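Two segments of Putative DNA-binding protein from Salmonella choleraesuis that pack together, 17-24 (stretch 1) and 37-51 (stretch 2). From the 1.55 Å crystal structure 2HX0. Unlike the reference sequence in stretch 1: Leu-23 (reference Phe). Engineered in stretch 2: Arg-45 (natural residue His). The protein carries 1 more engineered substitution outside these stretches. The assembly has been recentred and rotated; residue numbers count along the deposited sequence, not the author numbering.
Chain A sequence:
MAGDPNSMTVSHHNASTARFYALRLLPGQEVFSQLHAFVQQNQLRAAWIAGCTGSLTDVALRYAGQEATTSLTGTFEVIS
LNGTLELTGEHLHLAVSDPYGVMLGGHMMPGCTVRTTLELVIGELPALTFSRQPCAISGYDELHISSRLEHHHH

Stretch 1, residues 17-24: TARFYALR
Stretch 2 37-51: AFVQQNQLRAAWIAG

A strand can pack against a helix and a second strand largely through apolar and aromatic contacts, and residues 17-24 illustrate this against 37-51: no hydrogen bond crosses the contact, which buries 411 Å², both sides summed. Strand 19-24 runs at 134° to helix 37-42, the axes 11.8 Å apart at closest approach; beyond the helix, a Schellman motif with Gln-43 at phi/psi 47/49 leads through a loop to strand 47-51. Ahead of the first strand, Ala-18 (-130/148) points its CB toward the edge of the Trp-48 ring, 3.9 Å from CH2. Arg-19 (t, t, p) donates from NE and NH2 to Tyr-21 OH within its own strand, at 2.7 and 2.8 Å, and its NH2 also lies 4.1 Å from Leu-44 CD2. Phe-20 (m, chi2 87°), with Phe-20 CA 8.4 Å from Ala-50 CA, brings CE2 within 3.8 Å of Trp-48 CH2 and 3.9 Å of Ala-50 CB; Trp-48 is p, chi2 97°. Tyr-21 (m, chi2 84°) points toward the helix. Its face receives the edge of Phe-38 (t, chi2 80°) in an offset pair, planes at 85° and centroids 5.5 Å apart, while Tyr-21 CE1 lies 3.7 Å from Leu-44 CD2 (m, t). Ala-22 points away, as strand alternation predicts. Leu-23 (p, t), which differs from the reference sequence, returns toward the helix and sets CD2 4.0 Å above the Phe-38 ring centroid, a CH-pi contact. Extended Arg-24 (-130/126) lies out of reach.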

# COMPACT_ATOMS: atom_id res chain seq x y z
N THR A 17 -16.50 -0.20 -9.74
CA THR A 17 -15.82 -1.47 -9.85
C THR A 17 -14.44 -1.02 -10.30
O THR A 17 -14.25 0.16 -10.62
CB THR A 17 -16.43 -2.36 -10.95
OG1 THR A 17 -16.36 -1.66 -12.20
CG2 THR A 17 -17.87 -2.68 -10.63
N ALA A 18 -13.47 -1.92 -10.33
CA ALA A 18 -12.14 -1.52 -10.78
C ALA A 18 -11.60 -2.47 -11.83
O ALA A 18 -11.92 -3.66 -11.83
CB ALA A 18 -11.19 -1.47 -9.60
N ARG A 19 -10.80 -1.92 -12.73
CA ARG A 19 -10.14 -2.69 -13.77
C ARG A 19 -8.67 -2.52 -13.39
O ARG A 19 -8.23 -1.41 -13.10
CB ARG A 19 -10.41 -2.08 -15.15
CG ARG A 19 -9.88 -2.92 -16.30
CD ARG A 19 -10.36 -2.38 -17.65
NE ARG A 19 -9.83 -1.05 -17.94
CZ ARG A 19 -10.57 0.05 -18.02
NH1 ARG A 19 -11.88 -0.01 -17.83
NH2 ARG A 19 -9.99 1.21 -18.31
N PHE A 20 -7.91 -3.61 -13.38
CA PHE A 20 -6.50 -3.52 -13.01
C PHE A 20 -5.54 -3.77 -14.15
O PHE A 20 -5.83 -4.51 -15.08
CB PHE A 20 -6.18 -4.48 -11.87
CG PHE A 20 -6.90 -4.15 -10.60
CD1 PHE A 20 -8.18 -4.64 -10.35
CD2 PHE A 20 -6.31 -3.30 -9.67
CE1 PHE A 20 -8.87 -4.27 -9.19
CE2 PHE A 20 -7.00 -2.93 -8.51
CZ PHE A 20 -8.28 -3.42 -8.27
N TYR A 21 -4.39 -3.13 -14.05
CA TYR A 21 -3.34 -3.25 -15.06
C TYR A 21 -2.04 -3.64 -14.37
O TYR A 21 -1.70 -3.09 -13.33
CB TYR A 21 -3.12 -1.93 -15.78
CG TYR A 21 -4.30 -1.44 -16.59
CD1 TYR A 21 -5.33 -0.73 -15.99
CD2 TYR A 21 -4.38 -1.68 -17.96
CE1 TYR A 21 -6.41 -0.26 -16.74
CE2 TYR A 21 -5.45 -1.22 -18.71
CZ TYR A 21 -6.46 -0.51 -18.10
OH TYR A 21 -7.51 -0.05 -18.86
N ALA A 22 -1.32 -4.58 -14.96
CA ALA A 22 -0.05 -4.99 -14.39
C ALA A 22 1.04 -4.61 -15.37
O ALA A 22 0.92 -4.85 -16.57
CB ALA A 22 -0.03 -6.50 -14.15
N LEU A 23 2.11 -3.99 -14.88
CA LEU A 23 3.19 -3.63 -15.78
C LEU A 23 4.53 -3.62 -15.07
O LEU A 23 4.60 -3.55 -13.85
CB LEU A 23 2.94 -2.26 -16.41
CG LEU A 23 2.77 -1.05 -15.49
CD1 LEU A 23 3.20 0.21 -16.22
CD2 LEU A 23 1.32 -0.95 -15.04
N ARG A 24 5.59 -3.71 -15.86
CA ARG A 24 6.93 -3.70 -15.31
C ARG A 24 7.76 -2.67 -16.06
O ARG A 24 7.84 -2.71 -17.28
CB ARG A 24 7.58 -5.07 -15.47
CG ARG A 24 8.98 -5.12 -14.90
CD ARG A 24 9.97 -5.71 -15.88
NE ARG A 24 11.34 -5.42 -15.47
CZ ARG A 24 12.42 -5.74 -16.17
NH1 ARG A 24 12.29 -6.38 -17.33
NH2 ARG A 24 13.62 -5.43 -15.72
N ALA A 37 2.74 8.02 -19.41
CA ALA A 37 2.60 7.38 -20.72
C ALA A 37 1.56 6.27 -20.65
O ALA A 37 0.77 6.10 -21.57
CB ALA A 37 3.94 6.81 -21.18
N PHE A 38 1.57 5.51 -19.56
CA PHE A 38 0.62 4.42 -19.40
C PHE A 38 -0.79 4.98 -19.25
O PHE A 38 -1.76 4.43 -19.78
CB PHE A 38 0.98 3.59 -18.16
CG PHE A 38 0.30 2.25 -18.12
CD1 PHE A 38 0.80 1.19 -18.88
CD2 PHE A 38 -0.83 2.05 -17.34
CE1 PHE A 38 0.17 -0.06 -18.86
CE2 PHE A 38 -1.47 0.80 -17.31
CZ PHE A 38 -0.97 -0.25 -18.07
N VAL A 39 -0.92 6.08 -18.51
CA VAL A 39 -2.21 6.71 -18.33
C VAL A 39 -2.75 7.19 -19.67
O VAL A 39 -3.94 7.02 -19.97
CB VAL A 39 -2.11 7.90 -17.36
CG1 VAL A 39 -3.34 8.78 -17.48
CG2 VAL A 39 -1.97 7.39 -15.94
N GLN A 40 -1.88 7.78 -20.48
CA GLN A 40 -2.29 8.28 -21.79
C GLN A 40 -2.64 7.13 -22.73
O GLN A 40 -3.63 7.18 -23.44
CB GLN A 40 -1.17 9.12 -22.41
CG GLN A 40 -1.08 10.53 -21.86
CD GLN A 40 -2.33 11.35 -22.16
OE1 GLN A 40 -2.78 11.40 -23.31
NE2 GLN A 40 -2.89 11.99 -21.14
N GLN A 41 -1.82 6.09 -22.72
CA GLN A 41 -2.07 4.95 -23.59
C GLN A 41 -3.43 4.31 -23.35
O GLN A 41 -4.11 3.90 -24.29
CB GLN A 41 -0.99 3.88 -23.43
CG GLN A 41 -1.33 2.60 -24.18
CD GLN A 41 -0.19 1.60 -24.21
OE1 GLN A 41 -0.35 0.49 -24.72
NE2 GLN A 41 0.96 1.99 -23.67
N ASN A 42 -3.82 4.24 -22.08
CA ASN A 42 -5.09 3.62 -21.73
C ASN A 42 -6.19 4.60 -21.37
O ASN A 42 -7.28 4.20 -20.96
CB ASN A 42 -4.87 2.64 -20.57
CG ASN A 42 -3.91 1.53 -20.93
OD1 ASN A 42 -2.73 1.55 -20.58
ND2 ASN A 42 -4.42 0.54 -21.66
N GLN A 43 -5.92 5.89 -21.56
CA GLN A 43 -6.88 6.94 -21.27
C GLN A 43 -7.53 6.75 -19.90
O GLN A 43 -8.75 6.81 -19.76
CB GLN A 43 -7.95 7.00 -22.36
CG GLN A 43 -7.42 7.46 -23.71
CD GLN A 43 -6.98 8.91 -23.69
OE1 GLN A 43 -7.80 9.82 -23.55
NE2 GLN A 43 -5.68 9.14 -23.81
N LEU A 44 -6.70 6.52 -18.89
CA LEU A 44 -7.20 6.33 -17.53
C LEU A 44 -7.70 7.66 -16.96
O LEU A 44 -6.99 8.67 -17.02
CB LEU A 44 -6.10 5.74 -16.65
CG LEU A 44 -5.49 4.43 -17.16
CD1 LEU A 44 -4.47 3.91 -16.15
CD2 LEU A 44 -6.58 3.40 -17.42
N ARG A 45 -8.91 7.65 -16.40
CA ARG A 45 -9.50 8.86 -15.85
C ARG A 45 -9.64 8.89 -14.33
O ARG A 45 -9.94 9.93 -13.76
CB ARG A 45 -10.89 9.11 -16.46
CG ARG A 45 -10.93 9.18 -17.98
CD ARG A 45 -10.04 10.28 -18.53
NE ARG A 45 -10.42 11.61 -18.07
CZ ARG A 45 -11.53 12.25 -18.43
NH1 ARG A 45 -11.79 13.46 -17.95
NH2 ARG A 45 -12.38 11.68 -19.28
N ALA A 46 -9.44 7.75 -13.67
CA ALA A 46 -9.57 7.69 -12.21
C ALA A 46 -8.79 6.48 -11.71
O ALA A 46 -9.37 5.46 -11.35
CB ALA A 46 -11.03 7.56 -11.83
N ALA A 47 -7.47 6.62 -11.66
CA ALA A 47 -6.62 5.51 -11.25
C ALA A 47 -5.87 5.74 -9.95
O ALA A 47 -5.81 6.85 -9.44
CB ALA A 47 -5.63 5.20 -12.39
N TRP A 48 -5.31 4.66 -9.42
CA TRP A 48 -4.53 4.73 -8.19
C TRP A 48 -3.53 3.58 -8.22
O TRP A 48 -3.71 2.61 -8.94
CB TRP A 48 -5.45 4.65 -6.96
CG TRP A 48 -5.76 3.27 -6.43
CD1 TRP A 48 -5.14 2.63 -5.39
CD2 TRP A 48 -6.80 2.39 -6.87
NE1 TRP A 48 -5.73 1.41 -5.16
CE2 TRP A 48 -6.76 1.24 -6.05
CE3 TRP A 48 -7.77 2.47 -7.87
CZ2 TRP A 48 -7.65 0.17 -6.21
CZ3 TRP A 48 -8.66 1.41 -8.03
CH2 TRP A 48 -8.59 0.28 -7.21
N ILE A 49 -2.45 3.72 -7.46
CA ILE A 49 -1.45 2.66 -7.41
C ILE A 49 -1.93 1.63 -6.39
O ILE A 49 -1.98 1.90 -5.20
CB ILE A 49 -0.08 3.19 -6.96
CG1 ILE A 49 0.31 4.41 -7.79
CG2 ILE A 49 0.96 2.09 -7.10
CD1 ILE A 49 0.45 4.22 -9.33
N ALA A 50 -2.29 0.44 -6.89
CA ALA A 50 -2.79 -0.62 -6.02
C ALA A 50 -1.68 -1.50 -5.46
O ALA A 50 -1.89 -2.20 -4.47
CB ALA A 50 -3.81 -1.47 -6.77
N GLY A 51 -0.52 -1.47 -6.09
CA GLY A 51 0.60 -2.28 -5.63
C GLY A 51 1.86 -1.88 -6.35
O GLY A 51 1.81 -1.54 -7.53